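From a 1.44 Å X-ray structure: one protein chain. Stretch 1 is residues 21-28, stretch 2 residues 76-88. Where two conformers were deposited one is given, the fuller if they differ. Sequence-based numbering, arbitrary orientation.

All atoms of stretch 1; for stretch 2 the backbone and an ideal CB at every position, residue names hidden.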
# COMPACT_ATOMS: atom_id res chain seq x y z
N LYS A 21 -7.68 2.35 25.41
CA LYS A 21 -6.86 2.36 26.63
C LYS A 21 -5.66 3.32 26.44
O LYS A 21 -5.33 4.08 27.37
CB LYS A 21 -6.44 0.92 26.96
CG LYS A 21 -5.48 0.77 28.15
CD LYS A 21 -5.40 -0.64 28.65
CE LYS A 21 -4.32 -0.95 29.69
NZ LYS A 21 -3.85 0.22 30.46
N LEU A 22 -4.96 3.28 25.31
CA LEU A 22 -3.81 4.17 25.12
C LEU A 22 -4.30 5.62 25.15
O LEU A 22 -3.62 6.52 25.67
CB LEU A 22 -3.09 3.84 23.82
CG LEU A 22 -1.90 4.71 23.48
CD1 LEU A 22 -0.83 4.58 24.52
CD2 LEU A 22 -1.31 4.30 22.15
N PHE A 23 -5.45 5.85 24.57
CA PHE A 23 -6.02 7.22 24.52
C PHE A 23 -6.33 7.68 25.96
O PHE A 23 -5.88 8.77 26.35
CB PHE A 23 -7.30 7.25 23.68
CG PHE A 23 -7.79 8.65 23.46
CD1 PHE A 23 -8.48 9.30 24.49
CD2 PHE A 23 -7.52 9.31 22.28
CE1 PHE A 23 -8.90 10.59 24.29
CE2 PHE A 23 -7.95 10.61 22.07
CZ PHE A 23 -8.64 11.24 23.08
N VAL A 24 -6.99 6.85 26.76
CA VAL A 24 -7.43 7.22 28.14
C VAL A 24 -6.18 7.35 29.00
O VAL A 24 -6.07 8.35 29.75
CB VAL A 24 -8.47 6.22 28.69
CG1 VAL A 24 -8.73 6.40 30.19
CG2 VAL A 24 -9.81 6.35 27.96
N ASP A 25 -5.22 6.41 28.88
CA ASP A 25 -3.92 6.47 29.62
C ASP A 25 -3.13 7.75 29.30
O ASP A 25 -2.31 8.25 30.13
CB ASP A 25 -3.09 5.23 29.27
CG ASP A 25 -3.66 4.00 29.96
OD1 ASP A 25 -4.60 4.18 30.80
OD2 ASP A 25 -3.18 2.90 29.66
N THR A 26 -3.21 8.24 28.09
CA THR A 26 -2.36 9.34 27.61
C THR A 26 -3.07 10.68 27.91
O THR A 26 -2.36 11.61 28.34
CB THR A 26 -2.04 9.20 26.14
OG1 THR A 26 -1.45 7.95 25.82
CG2 THR A 26 -1.14 10.33 25.70
N TYR A 27 -4.37 10.78 27.59
CA TYR A 27 -5.11 12.06 27.54
C TYR A 27 -6.18 12.20 28.61
O TYR A 27 -6.62 13.33 28.79
CB TYR A 27 -5.79 12.22 26.18
CG TYR A 27 -4.86 12.09 25.02
CD1 TYR A 27 -3.75 12.89 24.92
CD2 TYR A 27 -5.04 11.17 24.01
CE1 TYR A 27 -2.86 12.82 23.86
CE2 TYR A 27 -4.14 11.06 22.94
CZ TYR A 27 -3.03 11.88 22.87
OH TYR A 27 -2.11 11.88 21.84
N GLY A 28 -6.46 11.14 29.37
CA GLY A 28 -7.45 11.04 30.46
C GLY A 28 -8.86 11.03 29.96
O GLY A 28 -9.64 10.19 30.43
N UNK A 76 -2.57 19.51 17.92
CA UNK A 76 -2.61 18.09 17.50
C UNK A 76 -1.64 17.35 18.39
O UNK A 76 -0.43 17.64 18.31
CB UNK A 76 -2.25 17.91 16.02
N UNK A 77 -2.21 16.50 19.22
CA UNK A 77 -1.44 15.55 20.04
C UNK A 77 -1.66 14.15 19.47
O UNK A 77 -2.80 13.72 19.36
CB UNK A 77 -1.85 15.61 21.51
N UNK A 78 -0.60 13.40 19.31
CA UNK A 78 -0.70 12.00 18.87
C UNK A 78 0.28 11.16 19.68
O UNK A 78 1.40 11.59 19.99
CB UNK A 78 -0.42 11.87 17.37
N UNK A 79 -0.12 9.92 19.90
CA UNK A 79 0.74 8.93 20.57
C UNK A 79 0.56 7.62 19.81
O UNK A 79 -0.56 7.39 19.26
CB UNK A 79 0.39 8.77 22.05
N UNK A 80 1.58 6.79 19.83
CA UNK A 80 1.50 5.46 19.19
C UNK A 80 1.86 4.40 20.20
O UNK A 80 2.77 4.68 21.00
CB UNK A 80 2.42 5.37 17.97
N UNK A 81 1.25 3.22 20.08
CA UNK A 81 1.53 2.09 20.98
C UNK A 81 3.00 1.67 20.88
O UNK A 81 3.50 1.05 21.80
CB UNK A 81 0.62 0.90 20.65
N UNK A 82 3.68 1.93 19.79
CA UNK A 82 5.13 1.57 19.78
C UNK A 82 5.81 2.32 20.93
O UNK A 82 6.51 1.66 21.71
CB UNK A 82 5.79 1.92 18.44
N UNK A 83 5.52 3.63 21.08
CA UNK A 83 6.28 4.54 21.98
C UNK A 83 5.31 5.26 22.89
O UNK A 83 5.03 6.44 22.73
CB UNK A 83 7.11 5.55 21.19
N UNK A 84 4.63 4.54 23.80
CA UNK A 84 3.45 5.12 24.45
C UNK A 84 3.78 6.31 25.38
O UNK A 84 2.87 7.08 25.72
CB UNK A 84 2.73 4.03 25.25
N UNK A 85 5.04 6.46 25.77
CA UNK A 85 5.46 7.54 26.70
C UNK A 85 5.89 8.78 25.92
O UNK A 85 6.21 9.76 26.57
CB UNK A 85 6.61 7.07 27.60
N UNK A 86 5.80 8.79 24.59
CA UNK A 86 6.28 9.90 23.72
C UNK A 86 5.08 10.47 22.93
O UNK A 86 4.79 10.03 21.82
CB UNK A 86 7.37 9.42 22.76
N UNK A 87 4.42 11.47 23.49
CA UNK A 87 3.35 12.26 22.84
C UNK A 87 3.99 13.35 21.97
O UNK A 87 4.81 14.18 22.44
CB UNK A 87 2.42 12.88 23.88
N UNK A 88 3.58 13.36 20.72
CA UNK A 88 4.04 14.35 19.75
C UNK A 88 3.00 15.46 19.69
O UNK A 88 1.83 15.16 19.60
CB UNK A 88 4.26 13.73 18.37

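Stretch 1 offers one side of a helix: the branched end of Leu-22, the methyl and hydroxyl of Thr-26, and the ring and hydroxyl of Tyr-27.

Position 76 is out of reach, and a strand backbone suits many residues; it is Val-76.

At 77 the CB points toward the helix, 3.8 Å from Tyr-27 OH, beside an aromatic ring and near the carbonyl of Tyr-27 at the helix end. A long side chain would fit, aliphatic or with a donor at its tip. The residue is Arg-77. Its guanidinium lays one face over Tyr-27 CD1, with NH2 3.5 Å from that atom, and a water that accepts from NH2 (2.9 Å) donates to Tyr-27 O (2.7 Å).

The CB of 78 points away, so the helix asks little of it. Val-78 meets Tyr-27 through its backbone: its CA lies 3.3 Å from Tyr-27 OH.

Position 79 has three neighbours. Its CB points toward the helix, 4.0 Å from Tyr-27 OH, 4.3 Å from Thr-26 CG2 and 4.8 Å from Leu-22 CD2. Such a niche favours a compact apolar side chain such as valine or isoleucine, perhaps alanine; threonine matches the shape but brings a hydroxyl. Val-79, in the p rotamer, sends CG1 among all three, 4.0 Å from Leu-22 CG, 3.6 Å from Thr-26 OG1 and 4.1 Å from Tyr-27 CZ.

Position 80 points away, leaving polar residues possible; Ser-80 uses OG to accept from the backbone N of 82.

At 81 an ideal CB would sit 4.2 Å from Leu-22 CD2, with room for it, and phi is negative, so glycine is not demanded. Gly-81 is deposited, and Leu-22 CD2 packs 3.5 Å from its N.

Positions 82 and 83 face nothing here, so many residues would do; they are Val-82 and Ala-83, the latter opening a type I turn.

Position 84, second in that turn with phi -68°, suits proline, and its CB, 3.7 Å from Leu-22 CD1, would let a small apolar group pack there. Pro-84 makes that contact, while a water donates both to its O (2.6 Å) and to Thr-26 OG1 (2.7 Å), whose own proton goes to Leu-22 O.

Positions 85 and 86 make no contact, so polar residues fit: Asp-85 and Lys-86.

At 87 the CB again points toward the helix, 4.7 Å from Thr-26 CG2; a medium apolar or beta-branched residue would reach it. Val-87 brings CG2 to 3.4 Å from Thr-26 CG2 and CG1 to the edge of the Tyr-27 ring.

Position 88 points sideways, beyond contact, so stretch 1 sets no limit; Ala-88 pairs with Val-78 through two backbone hydrogen bonds.

Stretch 2 (76-88) VRVVSGVAPDKVA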
# COMPACT_ATOMS: atom_id res chain seq x y z
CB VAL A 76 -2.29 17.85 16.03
CG1 VAL A 76 -2.24 16.35 15.80
CG2 VAL A 76 -3.32 18.53 15.13
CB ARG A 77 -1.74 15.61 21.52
CG ARG A 77 -1.45 16.95 22.16
CD ARG A 77 -1.69 16.96 23.63
NE ARG A 77 -3.06 16.71 23.94
CZ ARG A 77 -3.51 16.46 25.15
NH1 ARG A 77 -2.69 16.42 26.19
NH2 ARG A 77 -4.80 16.25 25.31
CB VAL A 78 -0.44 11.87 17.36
CG1 VAL A 78 -1.54 12.53 16.57
CG2 VAL A 78 0.88 12.35 16.90
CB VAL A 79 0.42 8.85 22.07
CG1 VAL A 79 -1.02 8.39 22.26
CG2 VAL A 79 1.42 7.96 22.83
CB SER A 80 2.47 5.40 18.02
OG SER A 80 2.66 4.07 17.53
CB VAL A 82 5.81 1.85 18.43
CG1 VAL A 82 5.28 0.91 17.37
CG2 VAL A 82 5.70 3.32 18.03
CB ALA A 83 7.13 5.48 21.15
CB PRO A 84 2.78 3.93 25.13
CG PRO A 84 3.88 2.89 25.26
CD PRO A 84 4.96 3.20 24.25
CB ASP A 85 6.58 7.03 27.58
CG ASP A 85 6.09 6.00 28.58
OD1 ASP A 85 4.92 5.58 28.49
OD2 ASP A 85 6.88 5.66 29.47
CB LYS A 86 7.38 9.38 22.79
CG LYS A 86 8.52 10.35 22.46
CD LYS A 86 9.62 9.65 21.69
CE LYS A 86 10.90 10.43 21.58
NZ LYS A 86 10.88 11.40 20.46
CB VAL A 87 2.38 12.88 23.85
CG1 VAL A 87 1.31 13.62 23.10
CG2 VAL A 87 1.78 11.85 24.79
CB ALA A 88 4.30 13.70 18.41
O HOH W 1 0.74 7.21 27.25
O HOH W 2 -6.85 15.55 27.25
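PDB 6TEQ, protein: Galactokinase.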